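Local coordinates for pesticidal crystal protein Cry2Aa (Bacillus thuringiensis serovar kurstaki, PDB 1I5P) that kills mosquito and moth larvae by binding to their midgut epithelial cells and promoting colloid-osmotic lysis, at residues Q154-Q165 with L176-F187. Numbering follows the deposited sequence.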
ATOM      1  N   GLN A 154      17.480 -23.070  10.897  1.00 18.05           N
ATOM      2  CA  GLN A 154      18.139 -21.838  10.481  1.00 19.90           C
ATOM      3  C   GLN A 154      19.083 -22.085   9.321  1.00 21.57           C
ATOM      4  O   GLN A 154      19.076 -21.346   8.331  1.00 20.46           O
ATOM      5  CB  GLN A 154      18.919 -21.225  11.651  1.00 21.00           C
ATOM      6  CG  GLN A 154      19.955 -20.162  11.253  1.00 21.06           C
ATOM      7  CD  GLN A 154      19.353 -18.847  10.753  1.00 22.56           C
ATOM      8  OE1 GLN A 154      20.081 -17.926  10.372  1.00 25.93           O
ATOM      9  NE2 GLN A 154      18.028 -18.752  10.761  1.00 17.64           N
ATOM     10  N   GLN A 155      19.902 -23.123   9.448  1.00 20.79           N
ATOM     11  CA  GLN A 155      20.860 -23.451   8.406  1.00 20.96           C
ATOM     12  C   GLN A 155      20.127 -23.907   7.153  1.00 19.88           C
ATOM     13  O   GLN A 155      20.553 -23.615   6.038  1.00 19.98           O
ATOM     14  CB  GLN A 155      21.816 -24.539   8.890  1.00 21.22           C
ATOM     15  CG  GLN A 155      22.933 -24.851   7.909  1.00 22.96           C
ATOM     16  CD  GLN A 155      23.714 -23.617   7.512  1.00 23.62           C
ATOM     17  OE1 GLN A 155      24.245 -22.906   8.365  1.00 26.79           O
ATOM     18  NE2 GLN A 155      23.786 -23.353   6.210  1.00 24.07           N
ATOM     19  N   LEU A 156      19.020 -24.620   7.335  1.00 19.21           N
ATOM     20  CA  LEU A 156      18.244 -25.086   6.195  1.00 19.73           C
ATOM     21  C   LEU A 156      17.647 -23.903   5.434  1.00 20.75           C
ATOM     22  O   LEU A 156      17.554 -23.932   4.209  1.00 21.00           O
ATOM     23  CB  LEU A 156      17.141 -26.046   6.659  1.00 20.14           C
ATOM     24  CG  LEU A 156      17.662 -27.430   7.066  1.00 21.56           C
ATOM     25  CD1 LEU A 156      16.558 -28.239   7.719  1.00 18.46           C
ATOM     26  CD2 LEU A 156      18.206 -28.151   5.832  1.00 17.92           C
ATOM     27  N   PHE A 157      17.249 -22.861   6.159  1.00 20.21           N
ATOM     28  CA  PHE A 157      16.688 -21.669   5.526  1.00 20.30           C
ATOM     29  C   PHE A 157      17.765 -21.002   4.667  1.00 19.94           C
ATOM     30  O   PHE A 157      17.509 -20.575   3.539  1.00 19.14           O
ATOM     31  CB  PHE A 157      16.201 -20.677   6.588  1.00 16.81           C
ATOM     32  CG  PHE A 157      14.739 -20.809   6.926  1.00 15.44           C
ATOM     33  CD1 PHE A 157      14.324 -20.879   8.253  1.00 15.55           C
ATOM     34  CD2 PHE A 157      13.775 -20.814   5.922  1.00 13.77           C
ATOM     35  CE1 PHE A 157      12.968 -20.948   8.582  1.00 14.79           C
ATOM     36  CE2 PHE A 157      12.417 -20.883   6.235  1.00 14.57           C
ATOM     37  CZ  PHE A 157      12.012 -20.947   7.571  1.00 13.87           C
ATOM     38  N   LEU A 158      18.970 -20.913   5.221  1.00 18.51           N
ATOM     39  CA  LEU A 158      20.100 -20.305   4.534  1.00 19.21           C
ATOM     40  C   LEU A 158      20.498 -21.078   3.278  1.00 19.14           C
ATOM     41  O   LEU A 158      20.990 -20.492   2.316  1.00 17.04           O
ATOM     42  CB  LEU A 158      21.297 -20.213   5.484  1.00 18.75           C
ATOM     43  CG  LEU A 158      21.114 -19.338   6.725  1.00 16.93           C
ATOM     44  CD1 LEU A 158      22.389 -19.365   7.561  1.00 16.24           C
ATOM     45  CD2 LEU A 158      20.782 -17.914   6.301  1.00 15.67           C
ATOM     46  N   ASN A 159      20.282 -22.391   3.289  1.00 20.44           N
ATOM     47  CA  ASN A 159      20.627 -23.225   2.141  1.00 22.25           C
ATOM     48  C   ASN A 159      19.585 -23.167   1.038  1.00 22.42           C
ATOM     49  O   ASN A 159      19.909 -23.335  -0.135  1.00 23.19           O
ATOM     50  CB  ASN A 159      20.788 -24.688   2.554  1.00 22.61           C
ATOM     51  CG  ASN A 159      21.976 -24.915   3.457  1.00 22.58           C
ATOM     52  OD1 ASN A 159      22.789 -24.019   3.674  1.00 22.72           O
ATOM     53  ND2 ASN A 159      22.089 -26.129   3.981  1.00 23.94           N
ATOM     54  N   ARG A 160      18.333 -22.930   1.409  1.00 21.15           N
ATOM     55  CA  ARG A 160      17.272 -22.905   0.417  1.00 19.14           C
ATOM     56  C   ARG A 160      16.919 -21.559  -0.216  1.00 18.43           C
ATOM     57  O   ARG A 160      16.722 -21.485  -1.426  1.00 17.62           O
ATOM     58  CB  ARG A 160      16.015 -23.546   1.005  1.00 19.19           C
ATOM     59  CG  ARG A 160      16.230 -24.980   1.476  1.00 21.28           C
ATOM     60  CD  ARG A 160      14.914 -25.722   1.585  1.00 21.42           C
ATOM     61  NE  ARG A 160      15.067 -27.050   2.178  1.00 22.72           N
ATOM     62  CZ  ARG A 160      15.445 -28.141   1.518  1.00 24.80           C
ATOM     63  NH1 ARG A 160      15.715 -28.086   0.222  1.00 20.57           N
ATOM     64  NH2 ARG A 160      15.543 -29.296   2.158  1.00 24.01           N
ATOM     65  N   LEU A 161      16.843 -20.499   0.582  1.00 16.08           N
ATOM     66  CA  LEU A 161      16.474 -19.188   0.045  1.00 17.32           C
ATOM     67  C   LEU A 161      17.224 -18.761  -1.223  1.00 16.07           C
ATOM     68  O   LEU A 161      16.607 -18.288  -2.181  1.00 16.49           O
ATOM     69  CB  LEU A 161      16.622 -18.105   1.123  1.00 15.59           C
ATOM     70  CG  LEU A 161      15.739 -18.133   2.389  1.00 18.93           C
ATOM     71  CD1 LEU A 161      15.042 -16.794   2.527  1.00 14.64           C
ATOM     72  CD2 LEU A 161      14.708 -19.261   2.343  1.00 18.49           C
ATOM     73  N   PRO A 162      18.559 -18.924  -1.249  1.00 17.08           N
ATOM     74  CA  PRO A 162      19.332 -18.532  -2.428  1.00 16.16           C
ATOM     75  C   PRO A 162      18.815 -19.129  -3.724  1.00 15.32           C
ATOM     76  O   PRO A 162      18.977 -18.543  -4.794  1.00 16.28           O
ATOM     77  CB  PRO A 162      20.742 -18.998  -2.076  1.00 16.67           C
ATOM     78  CG  PRO A 162      20.780 -18.766  -0.595  1.00 18.54           C
ATOM     79  CD  PRO A 162      19.459 -19.382  -0.177  1.00 15.85           C
ATOM     80  N   GLN A 163      18.175 -20.286  -3.636  1.00 15.77           N
ATOM     81  CA  GLN A 163      17.654 -20.929  -4.831  1.00 17.06           C
ATOM     82  C   GLN A 163      16.480 -20.183  -5.445  1.00 18.37           C
ATOM     83  O   GLN A 163      16.003 -20.547  -6.516  1.00 17.47           O
ATOM     84  CB  GLN A 163      17.259 -22.364  -4.514  1.00 19.67           C
ATOM     85  CG  GLN A 163      18.452 -23.215  -4.128  1.00 20.98           C
ATOM     86  CD  GLN A 163      19.583 -23.098  -5.137  1.00 23.79           C
ATOM     87  OE1 GLN A 163      19.425 -23.450  -6.308  1.00 23.06           O
ATOM     88  NE2 GLN A 163      20.730 -22.599  -4.687  1.00 23.34           N
ATOM     89  N   PHE A 164      16.006 -19.144  -4.767  1.00 16.23           N
ATOM     90  CA  PHE A 164      14.904 -18.354  -5.302  1.00 18.27           C
ATOM     91  C   PHE A 164      15.455 -17.011  -5.749  1.00 17.85           C
ATOM     92  O   PHE A 164      14.704 -16.060  -5.963  1.00 15.89           O
ATOM     93  CB  PHE A 164      13.805 -18.150  -4.252  1.00 16.75           C
ATOM     94  CG  PHE A 164      13.172 -19.430  -3.790  1.00 18.20           C
ATOM     95  CD1 PHE A 164      13.537 -20.000  -2.580  1.00 16.95           C
ATOM     96  CD2 PHE A 164      12.250 -20.094  -4.593  1.00 19.04           C
ATOM     97  CE1 PHE A 164      12.996 -21.217  -2.169  1.00 18.38           C
ATOM     98  CE2 PHE A 164      11.702 -21.316  -4.194  1.00 19.43           C
ATOM     99  CZ  PHE A 164      12.080 -21.875  -2.979  1.00 18.54           C
ATOM    100  N   GLN A 165      16.776 -16.946  -5.897  1.00 18.53           N
ATOM    101  CA  GLN A 165      17.443 -15.721  -6.318  1.00 18.56           C
ATOM    102  C   GLN A 165      18.381 -15.981  -7.493  1.00 18.16           C
ATOM    103  O   GLN A 165      19.370 -15.275  -7.682  1.00 18.95           O
ATOM    104  CB  GLN A 165      18.236 -15.134  -5.155  1.00 18.68           C
ATOM    105  CG  GLN A 165      17.439 -14.955  -3.875  1.00 20.37           C
ATOM    106  CD  GLN A 165      18.292 -14.383  -2.762  1.00 20.52           C
ATOM    107  OE1 GLN A 165      18.207 -13.198  -2.441  1.00 23.96           O
ATOM    108  NE2 GLN A 165      19.134 -15.223  -2.176  1.00 19.41           N
ATOM    109  N   LEU A 176       8.245 -15.636  -5.120  1.00 13.85           N
ATOM    110  CA  LEU A 176       8.568 -16.846  -4.365  1.00 13.77           C
ATOM    111  C   LEU A 176       9.596 -16.541  -3.283  1.00 14.36           C
ATOM    112  O   LEU A 176       9.462 -16.989  -2.146  1.00 15.73           O
ATOM    113  CB  LEU A 176       9.109 -17.936  -5.295  1.00 12.10           C
ATOM    114  CG  LEU A 176       8.152 -18.603  -6.290  1.00 13.73           C
ATOM    115  CD1 LEU A 176       8.839 -19.824  -6.899  1.00 11.63           C
ATOM    116  CD2 LEU A 176       6.867 -19.036  -5.584  1.00 14.03           C
ATOM    117  N   PHE A 177      10.624 -15.776  -3.632  1.00 13.51           N
ATOM    118  CA  PHE A 177      11.644 -15.439  -2.651  1.00 13.31           C
ATOM    119  C   PHE A 177      11.025 -14.671  -1.486  1.00 11.53           C
ATOM    120  O   PHE A 177      11.378 -14.888  -0.328  1.00 13.19           O
ATOM    121  CB  PHE A 177      12.766 -14.602  -3.278  1.00 11.56           C
ATOM    122  CG  PHE A 177      13.748 -14.076  -2.266  1.00 13.44           C
ATOM    123  CD1 PHE A 177      14.717 -14.910  -1.718  1.00 13.48           C
ATOM    124  CD2 PHE A 177      13.636 -12.773  -1.787  1.00 14.88           C
ATOM    125  CE1 PHE A 177      15.557 -14.460  -0.705  1.00 14.43           C
ATOM    126  CE2 PHE A 177      14.470 -12.312  -0.773  1.00 14.49           C
ATOM    127  CZ  PHE A 177      15.433 -13.160  -0.229  1.00 13.51           C
ATOM    128  N   ALA A 178      10.096 -13.774  -1.795  1.00 11.55           N
ATOM    129  CA  ALA A 178       9.432 -12.992  -0.758  1.00 12.06           C
ATOM    130  C   ALA A 178       8.701 -13.920   0.201  1.00 11.98           C
ATOM    131  O   ALA A 178       8.777 -13.748   1.416  1.00 12.77           O
ATOM    132  CB  ALA A 178       8.453 -12.016  -1.383  1.00 12.32           C
ATOM    133  N   GLN A 179       7.991 -14.904  -0.344  1.00 11.93           N
ATOM    134  CA  GLN A 179       7.274 -15.855   0.500  1.00 12.03           C
ATOM    135  C   GLN A 179       8.268 -16.622   1.375  1.00 13.36           C
ATOM    136  O   GLN A 179       8.019 -16.837   2.559  1.00 14.53           O
ATOM    137  CB  GLN A 179       6.469 -16.842  -0.351  1.00 12.20           C
ATOM    138  CG  GLN A 179       5.225 -16.262  -1.025  1.00 10.49           C
ATOM    139  CD  GLN A 179       4.239 -15.659  -0.037  1.00 15.64           C
ATOM    140  OE1 GLN A 179       4.194 -16.048   1.131  1.00 13.25           O
ATOM    141  NE2 GLN A 179       3.433 -14.707  -0.507  1.00 13.63           N
ATOM    142  N   ALA A 180       9.396 -17.027   0.792  1.00 14.42           N
ATOM    143  CA  ALA A 180      10.411 -17.769   1.539  1.00 14.13           C
ATOM    144  C   ALA A 180      11.060 -16.876   2.595  1.00 15.40           C
ATOM    145  O   ALA A 180      11.377 -17.327   3.696  1.00 14.80           O
ATOM    146  CB  ALA A 180      11.473 -18.316   0.588  1.00 13.85           C
ATOM    147  N   ALA A 181      11.272 -15.610   2.251  1.00 14.05           N
ATOM    148  CA  ALA A 181      11.856 -14.668   3.192  1.00 14.01           C
ATOM    149  C   ALA A 181      10.870 -14.510   4.344  1.00 14.89           C
ATOM    150  O   ALA A 181      11.273 -14.372   5.499  1.00 16.56           O
ATOM    151  CB  ALA A 181      12.112 -13.320   2.513  1.00 11.76           C
ATOM    152  N   ASN A 182       9.575 -14.545   4.032  1.00 15.49           N
ATOM    153  CA  ASN A 182       8.539 -14.436   5.057  1.00 15.91           C
ATOM    154  C   ASN A 182       8.716 -15.558   6.070  1.00 14.47           C
ATOM    155  O   ASN A 182       8.643 -15.344   7.277  1.00 11.87           O
ATOM    156  CB  ASN A 182       7.138 -14.570   4.451  1.00 19.50           C
ATOM    157  CG  ASN A 182       6.595 -13.264   3.917  1.00 21.23           C
ATOM    158  OD1 ASN A 182       7.094 -12.193   4.245  1.00 22.07           O
ATOM    159  ND2 ASN A 182       5.543 -13.348   3.108  1.00 22.30           N
ATOM    160  N   MET A 183       8.949 -16.759   5.558  1.00 12.98           N
ATOM    161  CA  MET A 183       9.118 -17.926   6.408  1.00 14.24           C
ATOM    162  C   MET A 183      10.345 -17.841   7.307  1.00 12.64           C
ATOM    163  O   MET A 183      10.265 -18.125   8.500  1.00 14.22           O
ATOM    164  CB  MET A 183       9.180 -19.188   5.544  1.00 14.12           C
ATOM    165  CG  MET A 183       7.892 -19.457   4.769  1.00 17.36           C
ATOM    166  SD  MET A 183       8.086 -20.743   3.519  1.00 23.52           S
ATOM    167  CE  MET A 183       7.198 -20.047   2.130  1.00 21.59           C
ATOM    168  N   HIS A 184      11.478 -17.443   6.740  1.00 12.56           N
ATOM    169  CA  HIS A 184      12.709 -17.336   7.518  1.00 13.39           C
ATOM    170  C   HIS A 184      12.636 -16.247   8.591  1.00 12.82           C
ATOM    171  O   HIS A 184      13.002 -16.478   9.748  1.00  9.48           O
ATOM    172  CB  HIS A 184      13.904 -17.058   6.597  1.00 15.63           C
ATOM    173  CG  HIS A 184      15.234 -17.199   7.275  1.00 17.83           C
ATOM    174  ND1 HIS A 184      16.398 -16.688   6.741  1.00 17.54           N
ATOM    175  CD2 HIS A 184      15.583 -17.790   8.443  1.00 17.49           C
ATOM    176  CE1 HIS A 184      17.405 -16.955   7.553  1.00 18.23           C
ATOM    177  NE2 HIS A 184      16.940 -17.623   8.593  1.00 17.75           N
ATOM    178  N   LEU A 185      12.168 -15.060   8.209  1.00 10.87           N
ATOM    179  CA  LEU A 185      12.075 -13.951   9.151  1.00 11.84           C
ATOM    180  C   LEU A 185      11.043 -14.224  10.238  1.00 12.56           C
ATOM    181  O   LEU A 185      11.235 -13.828  11.392  1.00 11.86           O
ATOM    182  CB  LEU A 185      11.746 -12.651   8.412  1.00 11.46           C
ATOM    183  CG  LEU A 185      12.881 -12.096   7.542  1.00 14.02           C
ATOM    184  CD1 LEU A 185      12.420 -10.836   6.816  1.00 12.89           C
ATOM    185  CD2 LEU A 185      14.095 -11.792   8.413  1.00 12.95           C
ATOM    186  N   SER A 186       9.961 -14.906   9.866  1.00 11.50           N
ATOM    187  CA  SER A 186       8.910 -15.252  10.819  1.00 13.24           C
ATOM    188  C   SER A 186       9.495 -16.233  11.831  1.00 14.13           C
ATOM    189  O   SER A 186       9.201 -16.165  13.030  1.00 13.37           O
ATOM    190  CB  SER A 186       7.726 -15.900  10.099  1.00  8.96           C
ATOM    191  OG  SER A 186       7.073 -14.970   9.243  1.00 16.12           O
ATOM    192  N   PHE A 187      10.317 -17.149  11.317  1.00 13.84           N
ATOM    193  CA  PHE A 187      10.995 -18.169  12.111  1.00 14.45           C
ATOM    194  C   PHE A 187      11.888 -17.497  13.150  1.00 13.31           C
ATOM    195  O   PHE A 187      11.842 -17.822  14.336  1.00 14.86           O
ATOM    196  CB  PHE A 187      11.840 -19.059  11.182  1.00 15.28           C
ATOM    197  CG  PHE A 187      12.954 -19.798  11.880  1.00 16.05           C
ATOM    198  CD1 PHE A 187      12.679 -20.893  12.698  1.00 17.27           C
ATOM    199  CD2 PHE A 187      14.278 -19.390  11.729  1.00 14.22           C
ATOM    200  CE1 PHE A 187      13.705 -21.574  13.354  1.00 14.16           C
ATOM    201  CE2 PHE A 187      15.313 -20.069  12.384  1.00 15.70           C
ATOM    202  CZ  PHE A 187      15.021 -21.164  13.199  1.00 13.93           C
TER
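F157 and H184 each lay an aliphatic carbon over the other's ring: CB of F157 sits 3.6 Å from the centroid of the H184 ring, while CA of H184 stands 3.6 Å from the centroid of the F157 ring, almost on its normal. The pair is a worked example of how rings that are near parallel but slid apart can pack through CH-pi contacts instead of stacking; the side chains run past each other in opposite directions, so the rings barely overlap. The imidazole is put there by a first torsion with CG anti to the backbone N (chi1 -169°). At its edge, NE2 of Q154 gives NE2 of H184 a hydrogen bond of 2.7 Å, weak because it is bent to 124°; the other ring nitrogen, ND1, bonds to the hydroxyl of Y219, so both nitrogens have a partner, Y219 the stronger. Beyond, CE1 of F157 reaches CB of F187 at 3.4 Å, completing an aromatic cluster of F157, H184 and F187.

Further along, the packing is apolar: CD2 of L161 meets CB of A180 at 3.8 Å, and the F164 ring lies against L176 and A180. Past the 3-10 segment 161-163, the amide of Q165 stacks on a face of the F177 ring, planes 5° apart, with OE1 3.4 Å from CE1.

The axes of segments 154-160 and 176-187 run nearly antiparallel, 10.5 Å apart at closest approach, in the helical bundle of the N-terminal domain. Helix 202-232 borders the Q154, H184 and F177 side, helix 107-135 supplies F127 edge-to-face with F187, and helices 88-101 and 238-259 also pack against helix 170-193.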